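Local structure of aminotransferase, class I and II (Erwinia tasmaniensis, 5Z0Q) at residues 220-225 with 230-235; 304-309 with 376-381; 333-338 with 342-347. The protein belongs to the class I and II aminotransferases, a family of pyridoxal-5'-phosphate enzymes, and binds pyridoxal-5'-phosphate. One frame throughout, in Å; residues are numbered along the deposited sequence.

Contact 1: 220-225 with 230-235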
loop_
_atom_site.group_PDB
_atom_site.type_symbol
_atom_site.label_atom_id
_atom_site.label_comp_id
_atom_site.label_asym_id
_atom_site.label_seq_id
_atom_site.Cartn_x
_atom_site.Cartn_y
_atom_site.Cartn_z
ATOM N N PRO A 220 -13.361 5.398 22.471
ATOM C CA PRO A 220 -12.191 4.574 22.144
ATOM C C PRO A 220 -11.837 3.646 23.299
ATOM O O PRO A 220 -11.936 4.016 24.471
ATOM C CB PRO A 220 -11.087 5.607 21.891
ATOM C CG PRO A 220 -11.816 6.873 21.568
ATOM C CD PRO A 220 -13.061 6.837 22.394
ATOM N N PHE A 221 -11.422 2.426 22.953
ATOM C CA PHE A 221 -11.082 1.446 23.978
ATOM C C PHE A 221 -9.916 1.926 24.834
ATOM O O PHE A 221 -9.941 1.794 26.063
ATOM C CB PHE A 221 -10.755 0.100 23.330
ATOM C CG PHE A 221 -10.441 -0.990 24.317
ATOM C CD1 PHE A 221 -11.456 -1.742 24.883
ATOM C CD2 PHE A 221 -9.131 -1.265 24.676
ATOM C CE1 PHE A 221 -11.173 -2.748 25.793
ATOM C CE2 PHE A 221 -8.840 -2.269 25.585
ATOM C CZ PHE A 221 -9.863 -3.011 26.143
ATOM N N ALA A 222 -8.892 2.496 24.203
ATOM C CA ALA A 222 -7.706 2.942 24.923
ATOM C C ALA A 222 -7.944 4.195 25.757
ATOM O O ALA A 222 -7.021 4.631 26.454
ATOM C CB ALA A 222 -6.563 3.183 23.936
ATOM N N SER A 223 -9.139 4.781 25.707
ATOM C CA SER A 223 -9.453 5.956 26.510
ATOM C C SER A 223 -10.114 5.611 27.838
ATOM O O SER A 223 -10.337 6.514 28.653
ATOM C CB SER A 223 -10.361 6.908 25.722
ATOM O OG SER A 223 -11.589 6.285 25.385
ATOM N N LEU A 224 -10.436 4.336 28.072
ATOM C CA LEU A 224 -11.046 3.941 29.339
ATOM C C LEU A 224 -10.097 4.194 30.503
ATOM O O LEU A 224 -10.477 4.799 31.511
ATOM C CB LEU A 224 -11.449 2.468 29.287
ATOM C CG LEU A 224 -12.478 2.084 28.224
ATOM C CD1 LEU A 224 -12.671 0.576 28.185
ATOM C CD2 LEU A 224 -13.796 2.791 28.486
ATOM N N SER A 225 -8.856 3.732 30.379
ATOM C CA SER A 225 -7.838 3.939 31.396
ATOM C C SER A 225 -6.476 3.917 30.719
ATOM O O SER A 225 -6.361 3.676 29.514
ATOM C CB SER A 225 -7.932 2.879 32.498
ATOM O OG SER A 225 -7.638 1.589 31.989
ATOM N N GLN A 230 -2.034 1.122 27.236
ATOM C CA GLN A 230 -0.736 0.461 27.168
ATOM C C GLN A 230 -0.824 -1.000 26.748
ATOM O O GLN A 230 0.214 -1.666 26.668
ATOM C CB GLN A 230 -0.023 0.565 28.519
ATOM C CG GLN A 230 0.358 1.985 28.910
ATOM C CD GLN A 230 1.350 2.607 27.945
ATOM O OE1 GLN A 230 2.222 1.923 27.409
ATOM N NE2 GLN A 230 1.216 3.908 27.713
ATOM N N ARG A 231 -2.024 -1.515 26.473
ATOM C CA ARG A 231 -2.191 -2.912 26.095
ATOM C C ARG A 231 -2.933 -3.078 24.774
ATOM O O ARG A 231 -3.274 -4.210 24.409
ATOM C CB ARG A 231 -2.928 -3.680 27.201
ATOM C CG ARG A 231 -4.418 -3.371 27.276
ATOM C CD ARG A 231 -5.044 -3.827 28.590
ATOM N NE ARG A 231 -4.771 -5.229 28.894
ATOM C CZ ARG A 231 -4.016 -5.640 29.908
ATOM N NH1 ARG A 231 -3.463 -4.756 30.726
ATOM N NH2 ARG A 231 -3.819 -6.936 30.108
ATOM N N SER A 232 -3.183 -1.993 24.042
ATOM C CA SER A 232 -4.059 -2.035 22.882
ATOM C C SER A 232 -3.441 -1.302 21.699
ATOM O O SER A 232 -2.451 -0.578 21.825
ATOM C CB SER A 232 -5.431 -1.424 23.199
ATOM O OG SER A 232 -5.329 -0.021 23.361
ATOM N N ILE A 233 -4.055 -1.512 20.536
ATOM C CA ILE A 233 -3.761 -0.771 19.317
ATOM C C ILE A 233 -5.090 -0.348 18.706
ATOM O O ILE A 233 -6.020 -1.156 18.614
ATOM C CB ILE A 233 -2.935 -1.604 18.317
ATOM C CG1 ILE A 233 -2.841 -0.887 16.969
ATOM C CG2 ILE A 233 -3.521 -3.002 18.155
ATOM C CD1 ILE A 233 -2.162 -1.695 15.889
ATOM N N THR A 234 -5.185 0.917 18.307
ATOM C CA THR A 234 -6.427 1.500 17.811
ATOM C C THR A 234 -6.289 1.787 16.321
ATOM O O THR A 234 -5.362 2.490 15.904
ATOM C CB THR A 234 -6.762 2.779 18.579
ATOM O OG1 THR A 234 -6.676 2.525 19.986
ATOM C CG2 THR A 234 -8.168 3.254 18.240
ATOM N N LEU A 235 -7.212 1.252 15.526
ATOM C CA LEU A 235 -7.212 1.423 14.077
ATOM C C LEU A 235 -8.328 2.383 13.686
ATOM O O LEU A 235 -9.504 2.119 13.964
ATOM C CB LEU A 235 -7.387 0.080 13.368
ATOM C CG LEU A 235 -6.285 -0.960 13.578
ATOM C CD1 LEU A 235 -6.661 -2.273 12.914
ATOM C CD2 LEU A 235 -4.959 -0.452 13.041
#
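The methyl CB of A222 lies 3.5 Å from OG of S232 and 4.0 Å from OG1 of T234, two residues of the strand whose side chains both set out toward the 3-10 turn of 221-223. A methyl suits this place because the turn approaches the strand here, with the CA atoms of A222 and S232 6.5 Å apart. F221 adds the second touch. Its CG stands anti to the backbone N (chi1 -178°), which carries the ring down beside S232, where CD2 of F221 meets CB of S232 at 4.0 Å; the methylene approaches the ring obliquely. The side chain of F221 also touches V201 of strand 200-204 and L191 of helix 184-197. No hydrogen bond crosses between the segments. The buried hydroxyl of S232, lodged between its backbone N and carbonyl carbon (chi1 70°), bonds instead to the backbone O of A228 in the short helix before the strand, which probably pays for burying it among apolar neighbours. W87 covers A222 and T234 from outside the pair.

Away from this dense centre the packing thins toward solvent. Q230 is exposed, its side chain setting out away from the loop, and R231 is partly exposed, its guanidinium in a salt bridge with D227. S225 sits at the N-cap of helix 226-229, where its OG makes a weak bond to the N of A228. Strand 232-236 runs between parallel 200-204 and antiparallel 250-253, and the contact closes the crossover from 200-204 to it, as in the mixed sheet of the large domain in fold type I pyridoxal-5'-phosphate enzymes.

Contact 2: 304-309 with 376-381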
loop_
_atom_site.group_PDB
_atom_site.type_symbol
_atom_site.label_atom_id
_atom_site.label_comp_id
_atom_site.label_asym_id
_atom_site.label_seq_id
_atom_site.Cartn_x
_atom_site.Cartn_y
_atom_site.Cartn_z
ATOM N N ARG A 304 -31.803 4.513 6.888
ATOM C CA ARG A 304 -31.806 3.406 7.838
ATOM C C ARG A 304 -33.205 3.155 8.388
ATOM O O ARG A 304 -33.651 2.004 8.474
ATOM C CB ARG A 304 -30.829 3.692 8.977
ATOM C CG ARG A 304 -30.774 2.602 10.028
ATOM C CD ARG A 304 -30.233 3.138 11.341
ATOM N NE ARG A 304 -31.150 4.089 11.962
ATOM C CZ ARG A 304 -30.950 4.656 13.148
ATOM N NH1 ARG A 304 -29.862 4.371 13.849
ATOM N NH2 ARG A 304 -31.841 5.509 13.634
ATOM N N ASP A 305 -33.910 4.224 8.771
ATOM C CA ASP A 305 -35.244 4.066 9.343
ATOM C C ASP A 305 -36.220 3.470 8.338
ATOM O O ASP A 305 -37.128 2.724 8.721
ATOM C CB ASP A 305 -35.759 5.412 9.853
ATOM C CG ASP A 305 -34.948 5.943 11.019
ATOM O OD1 ASP A 305 -33.993 5.258 11.444
ATOM O OD2 ASP A 305 -35.265 7.044 11.513
ATOM N N MET A 306 -36.049 3.781 7.052
ATOM C CA MET A 306 -36.925 3.208 6.036
ATOM C C MET A 306 -36.662 1.719 5.858
ATOM O O MET A 306 -37.603 0.920 5.786
ATOM C CB MET A 306 -36.743 3.949 4.712
ATOM C CG MET A 306 -37.785 3.611 3.662
ATOM S SD MET A 306 -37.411 4.393 2.083
ATOM C CE MET A 306 -36.977 6.036 2.640
ATOM N N LEU A 307 -35.386 1.328 5.787
ATOM C CA LEU A 307 -35.050 -0.085 5.655
ATOM C C LEU A 307 -35.483 -0.873 6.884
ATOM O O LEU A 307 -35.978 -2.000 6.765
ATOM C CB LEU A 307 -33.547 -0.242 5.421
ATOM C CG LEU A 307 -32.977 -1.663 5.447
ATOM C CD1 LEU A 307 -33.455 -2.468 4.252
ATOM C CD2 LEU A 307 -31.459 -1.629 5.498
ATOM N N ALA A 308 -35.312 -0.293 8.076
ATOM C CA ALA A 308 -35.661 -0.999 9.305
ATOM C C ALA A 308 -37.163 -1.242 9.393
ATOM O O ALA A 308 -37.604 -2.354 9.705
ATOM C CB ALA A 308 -35.171 -0.213 10.521
ATOM N N GLN A 309 -37.966 -0.213 9.118
ATOM C CA GLN A 309 -39.414 -0.380 9.159
ATOM C C GLN A 309 -39.906 -1.306 8.052
ATOM O O GLN A 309 -40.897 -2.021 8.238
ATOM C CB GLN A 309 -40.100 0.983 9.064
ATOM C CG GLN A 309 -41.619 0.923 9.042
ATOM C CD GLN A 309 -42.260 2.287 9.213
ATOM O OE1 GLN A 309 -43.364 2.532 8.725
ATOM N NE2 GLN A 309 -41.573 3.181 9.915
ATOM N N GLU A 376 -36.068 1.328 -4.755
ATOM C CA GLU A 376 -36.093 0.243 -5.730
ATOM C C GLU A 376 -35.617 -1.068 -5.119
ATOM O O GLU A 376 -36.109 -2.139 -5.491
ATOM C CB GLU A 376 -35.236 0.605 -6.944
ATOM C CG GLU A 376 -35.721 1.829 -7.703
ATOM C CD GLU A 376 -34.830 2.176 -8.881
ATOM O OE1 GLU A 376 -33.819 1.474 -9.092
ATOM O OE2 GLU A 376 -35.144 3.152 -9.594
ATOM N N ALA A 377 -34.664 -1.006 -4.185
ATOM C CA ALA A 377 -34.210 -2.217 -3.512
ATOM C C ALA A 377 -35.288 -2.773 -2.591
ATOM O O ALA A 377 -35.503 -3.990 -2.541
ATOM C CB ALA A 377 -32.929 -1.932 -2.730
ATOM N N LEU A 378 -35.975 -1.897 -1.854
ATOM C CA LEU A 378 -37.027 -2.352 -0.953
ATOM C C LEU A 378 -38.194 -2.969 -1.712
ATOM O O LEU A 378 -38.817 -3.918 -1.222
ATOM C CB LEU A 378 -37.512 -1.192 -0.085
ATOM C CG LEU A 378 -36.495 -0.664 0.925
ATOM C CD1 LEU A 378 -37.077 0.483 1.734
ATOM C CD2 LEU A 378 -36.040 -1.790 1.836
ATOM N N GLN A 379 -38.505 -2.454 -2.904
ATOM C CA GLN A 379 -39.602 -3.023 -3.677
ATOM C C GLN A 379 -39.236 -4.382 -4.256
ATOM O O GLN A 379 -40.099 -5.262 -4.361
ATOM C CB GLN A 379 -40.023 -2.058 -4.786
ATOM C CG GLN A 379 -41.254 -2.504 -5.563
ATOM C CD GLN A 379 -42.458 -2.759 -4.670
ATOM O OE1 GLN A 379 -42.596 -2.158 -3.604
ATOM N NE2 GLN A 379 -43.335 -3.657 -5.103
ATOM N N ARG A 380 -37.969 -4.579 -4.631
ATOM C CA ARG A 380 -37.536 -5.903 -5.066
ATOM C C ARG A 380 -37.589 -6.909 -3.925
ATOM O O ARG A 380 -37.813 -8.101 -4.161
ATOM C CB ARG A 380 -36.125 -5.836 -5.652
ATOM C CG ARG A 380 -36.030 -5.066 -6.956
ATOM C CD ARG A 380 -34.685 -5.282 -7.629
ATOM N NE ARG A 380 -34.624 -4.653 -8.945
ATOM C CZ ARG A 380 -33.635 -4.834 -9.814
ATOM N NH1 ARG A 380 -32.620 -5.629 -9.510
ATOM N NH2 ARG A 380 -33.663 -4.222 -10.990
ATOM N N MET A 381 -37.385 -6.453 -2.686
ATOM C CA MET A 381 -37.553 -7.338 -1.540
ATOM C C MET A 381 -39.018 -7.704 -1.340
ATOM O O MET A 381 -39.344 -8.867 -1.079
ATOM C CB MET A 381 -36.991 -6.682 -0.280
ATOM C CG MET A 381 -35.484 -6.505 -0.285
ATOM S SD MET A 381 -34.893 -5.664 1.195
ATOM C CE MET A 381 -35.559 -6.724 2.473
#
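L378 meets M306 and L307 in a helix-to-helix packing contact, made by apolar side chains alone, that joins helix 290-313 to the helix 371-385 near the chain's end. Both helices probably belong to the C-terminal, small domain, an alpha/beta unit built around a mixed sheet, as in fold type I enzymes. The helices pack at an ordinary distance, the nearest CA atoms being those of L307 and L378, 7.3 Å apart, and leucine and methionine side chains take up the space between them. L378 does most of this work: its side chain points to the other helix, chi1 (-67°) sends CG out from the backbone, and an extended chi2 (-180°) then sets one methyl toward M306 and the other toward L307. The contact is buried at the leucines, while M306 is partly exposed at its margin, a place where a flexible thioether can cover apolar surface. L378 also touches H310 and M381 touches V311, extending the seam between the helices. On the sheet side of helix 371-385, A377 rests on L36 and L38, and R380 forms a salt bridge with D34.

The charges of R304 and D305 lie off the seam. R304 is buried; its NE and NH2 grip the single oxygen OD1 of D305 side-on in a salt bridge, each at 3.1 Å, with that oxygen only 5° out of the guanidinium plane, while NH1 bonds to the O of P322. These ties probably fix the rotation of the flat group.

Within the seam itself the methyls divide the partners. L378 CD1 lies 3.7 Å from M306 CG and 3.9 Å from M306 SD; L378 CD2 meets L307 CD1 at 3.6 Å.

Contact 3: 333-338 with 342-347; sequences SGLGVA and LFFEKH
L335 packs on F343 and F344, and V337 on F343, where a loop doubles back on the short helix 340-345 that it leads into, probably in the small, C-terminal domain of the aminotransferase fold. Three residues separate the segments, so this is local closure of a loop-helix junction, partly buried.

The contacts across it are apolar, with no hydrogen bond between the segments. CD1 of L335 rests against both rings at once, obliquely to each, 3.9 Å from CD2 of F343 and 3.9 Å from CE2 of F344; a branched leucine thus puts one methyl on two rings together. F343 has CG anti to its backbone N (chi1 165°), which swings the ring toward L335. V337 meets the root of F343, with CG1 of V337 4.1 Å from CB of F343. L317 and L385 add apolar surface around L335.

Both L335 and V337 point to the helix, and the left-handed turn at G336 between them (phi 83°) probably helps them do so; a CB there would crowd the carbonyl O of L335. The O of V337 is bonded to NH1 of R361.

Rings meet within the helix segment. CD2 of F343 stands 3.8 Å above the plane of F344, over its centre, while CE2 of F344 lies at the edge of F343; on a face of F343, offset toward the rim, CD2 of H347 sits 3.7 Å above the plane.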
loop_
_atom_site.group_PDB
_atom_site.type_symbol
_atom_site.label_atom_id
_atom_site.label_comp_id
_atom_site.label_asym_id
_atom_site.label_seq_id
_atom_site.Cartn_x
_atom_site.Cartn_y
_atom_site.Cartn_z
ATOM N N SER A 333 -33.072 -16.199 8.215
ATOM C CA SER A 333 -33.277 -17.598 8.565
ATOM C C SER A 333 -34.735 -18.017 8.438
ATOM O O SER A 333 -35.010 -19.206 8.246
ATOM C CB SER A 333 -32.783 -17.866 9.987
ATOM O OG SER A 333 -33.490 -17.080 10.930
ATOM N N GLY A 334 -35.671 -17.075 8.535
ATOM C CA GLY A 334 -37.079 -17.387 8.394
ATOM C C GLY A 334 -37.521 -17.751 6.995
ATOM O O GLY A 334 -38.689 -18.104 6.806
ATOM N N LEU A 335 -36.625 -17.677 6.008
ATOM C CA LEU A 335 -36.995 -18.010 4.638
ATOM C C LEU A 335 -37.021 -19.516 4.412
ATOM O O LEU A 335 -37.857 -20.018 3.651
ATOM C CB LEU A 335 -36.030 -17.344 3.656
ATOM C CG LEU A 335 -35.930 -15.819 3.721
ATOM C CD1 LEU A 335 -34.952 -15.302 2.678
ATOM C CD2 LEU A 335 -37.299 -15.177 3.544
ATOM N N GLY A 336 -36.120 -20.252 5.059
ATOM C CA GLY A 336 -36.045 -21.685 4.875
ATOM C C GLY A 336 -35.260 -22.135 3.665
ATOM O O GLY A 336 -35.267 -23.332 3.354
ATOM N N VAL A 337 -34.586 -21.223 2.975
ATOM C CA VAL A 337 -33.788 -21.551 1.800
ATOM C C VAL A 337 -32.372 -21.890 2.246
ATOM O O VAL A 337 -31.880 -21.397 3.267
ATOM C CB VAL A 337 -33.815 -20.389 0.781
ATOM C CG1 VAL A 337 -33.123 -19.156 1.348
ATOM C CG2 VAL A 337 -33.194 -20.807 -0.548
ATOM N N ALA A 338 -31.708 -22.759 1.480
ATOM C CA ALA A 338 -30.359 -23.195 1.816
ATOM C C ALA A 338 -29.305 -22.123 1.566
ATOM O O ALA A 338 -28.150 -22.308 1.968
ATOM C CB ALA A 338 -30.008 -24.457 1.026
ATOM N N LEU A 342 -27.801 -16.165 -2.184
ATOM C CA LEU A 342 -28.086 -16.569 -3.556
ATOM C C LEU A 342 -29.564 -16.420 -3.886
ATOM O O LEU A 342 -29.923 -16.178 -5.044
ATOM C CB LEU A 342 -27.627 -18.011 -3.784
ATOM C CG LEU A 342 -27.901 -18.631 -5.156
ATOM C CD1 LEU A 342 -27.247 -17.814 -6.261
ATOM C CD2 LEU A 342 -27.427 -20.075 -5.200
ATOM N N PHE A 343 -30.435 -16.551 -2.882
ATOM C CA PHE A 343 -31.865 -16.365 -3.107
ATOM C C PHE A 343 -32.165 -14.953 -3.594
ATOM O O PHE A 343 -32.816 -14.764 -4.627
ATOM C CB PHE A 343 -32.640 -16.670 -1.824
ATOM C CG PHE A 343 -34.055 -16.164 -1.836
ATOM C CD1 PHE A 343 -35.043 -16.842 -2.531
ATOM C CD2 PHE A 343 -34.399 -15.012 -1.145
ATOM C CE1 PHE A 343 -36.347 -16.378 -2.542
ATOM C CE2 PHE A 343 -35.700 -14.544 -1.152
ATOM C CZ PHE A 343 -36.675 -15.227 -1.851
ATOM N N PHE A 344 -31.691 -13.944 -2.860
ATOM C CA PHE A 344 -31.958 -12.562 -3.238
ATOM C C PHE A 344 -31.270 -12.168 -4.538
ATOM O O PHE A 344 -31.730 -11.237 -5.206
ATOM C CB PHE A 344 -31.536 -11.616 -2.114
ATOM C CG PHE A 344 -32.496 -11.581 -0.960
ATOM C CD1 PHE A 344 -33.703 -10.909 -1.068
ATOM C CD2 PHE A 344 -32.192 -12.213 0.235
ATOM C CE1 PHE A 344 -34.591 -10.872 -0.010
ATOM C CE2 PHE A 344 -33.076 -12.179 1.298
ATOM C CZ PHE A 344 -34.278 -11.506 1.175
ATOM N N GLU A 345 -30.185 -12.850 -4.914
ATOM C CA GLU A 345 -29.527 -12.540 -6.178
ATOM C C GLU A 345 -30.420 -12.885 -7.363
ATOM O O GLU A 345 -30.475 -12.135 -8.344
ATOM C CB GLU A 345 -28.193 -13.278 -6.278
ATOM C CG GLU A 345 -27.093 -12.682 -5.422
ATOM C CD GLU A 345 -25.764 -13.379 -5.620
ATOM O OE1 GLU A 345 -25.768 -14.577 -5.975
ATOM O OE2 GLU A 345 -24.716 -12.726 -5.428
ATOM N N LYS A 346 -31.131 -14.011 -7.288
ATOM C CA LYS A 346 -32.067 -14.380 -8.343
ATOM C C LYS A 346 -33.312 -13.506 -8.357
ATOM O O LYS A 346 -34.147 -13.667 -9.255
ATOM C CB LYS A 346 -32.457 -15.852 -8.204
ATOM C CG LYS A 346 -31.323 -16.811 -8.525
ATOM C CD LYS A 346 -30.807 -16.591 -9.942
ATOM C CE LYS A 346 -29.596 -17.464 -10.243
ATOM N NZ LYS A 346 -28.430 -17.116 -9.383
ATOM N N HIS A 347 -33.458 -12.596 -7.395
ATOM C CA HIS A 347 -34.524 -11.602 -7.392
ATOM C C HIS A 347 -33.961 -10.191 -7.526
ATOM O O HIS A 347 -34.535 -9.232 -7.006
ATOM C CB HIS A 347 -35.380 -11.726 -6.133
ATOM C CG HIS A 347 -36.151 -13.007 -6.050
ATOM N ND1 HIS A 347 -37.443 -13.130 -6.516
ATOM C CD2 HIS A 347 -35.811 -14.223 -5.559
ATOM C CE1 HIS A 347 -37.867 -14.365 -6.314
ATOM N NE2 HIS A 347 -36.896 -15.048 -5.735
#

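Overall arrangement
Contact 1 lies with the large mixed sheet, and contacts 2 and 3 in what is probably the small domain, on the opposite side of the chain's centre; about 37 and about 40 Å separate their centres from that of contact 1. Contacts 1 and 2 are buried, whereas contact 3 is nearer the surface. Contact 3 is nested in the chain loop that contact 2 closes, and the two touch: CB of R380 packs 4.0 Å from O of H347. Helix 371-385 serves both, as a partner in contact 2 and, through L385, as a neighbour of contact 3. The chemistry follows place: a methyl and a phenyl beside hydroxyl-bearing residues at the sheet, aliphatic chains between helices, helix rings against loop aliphatics.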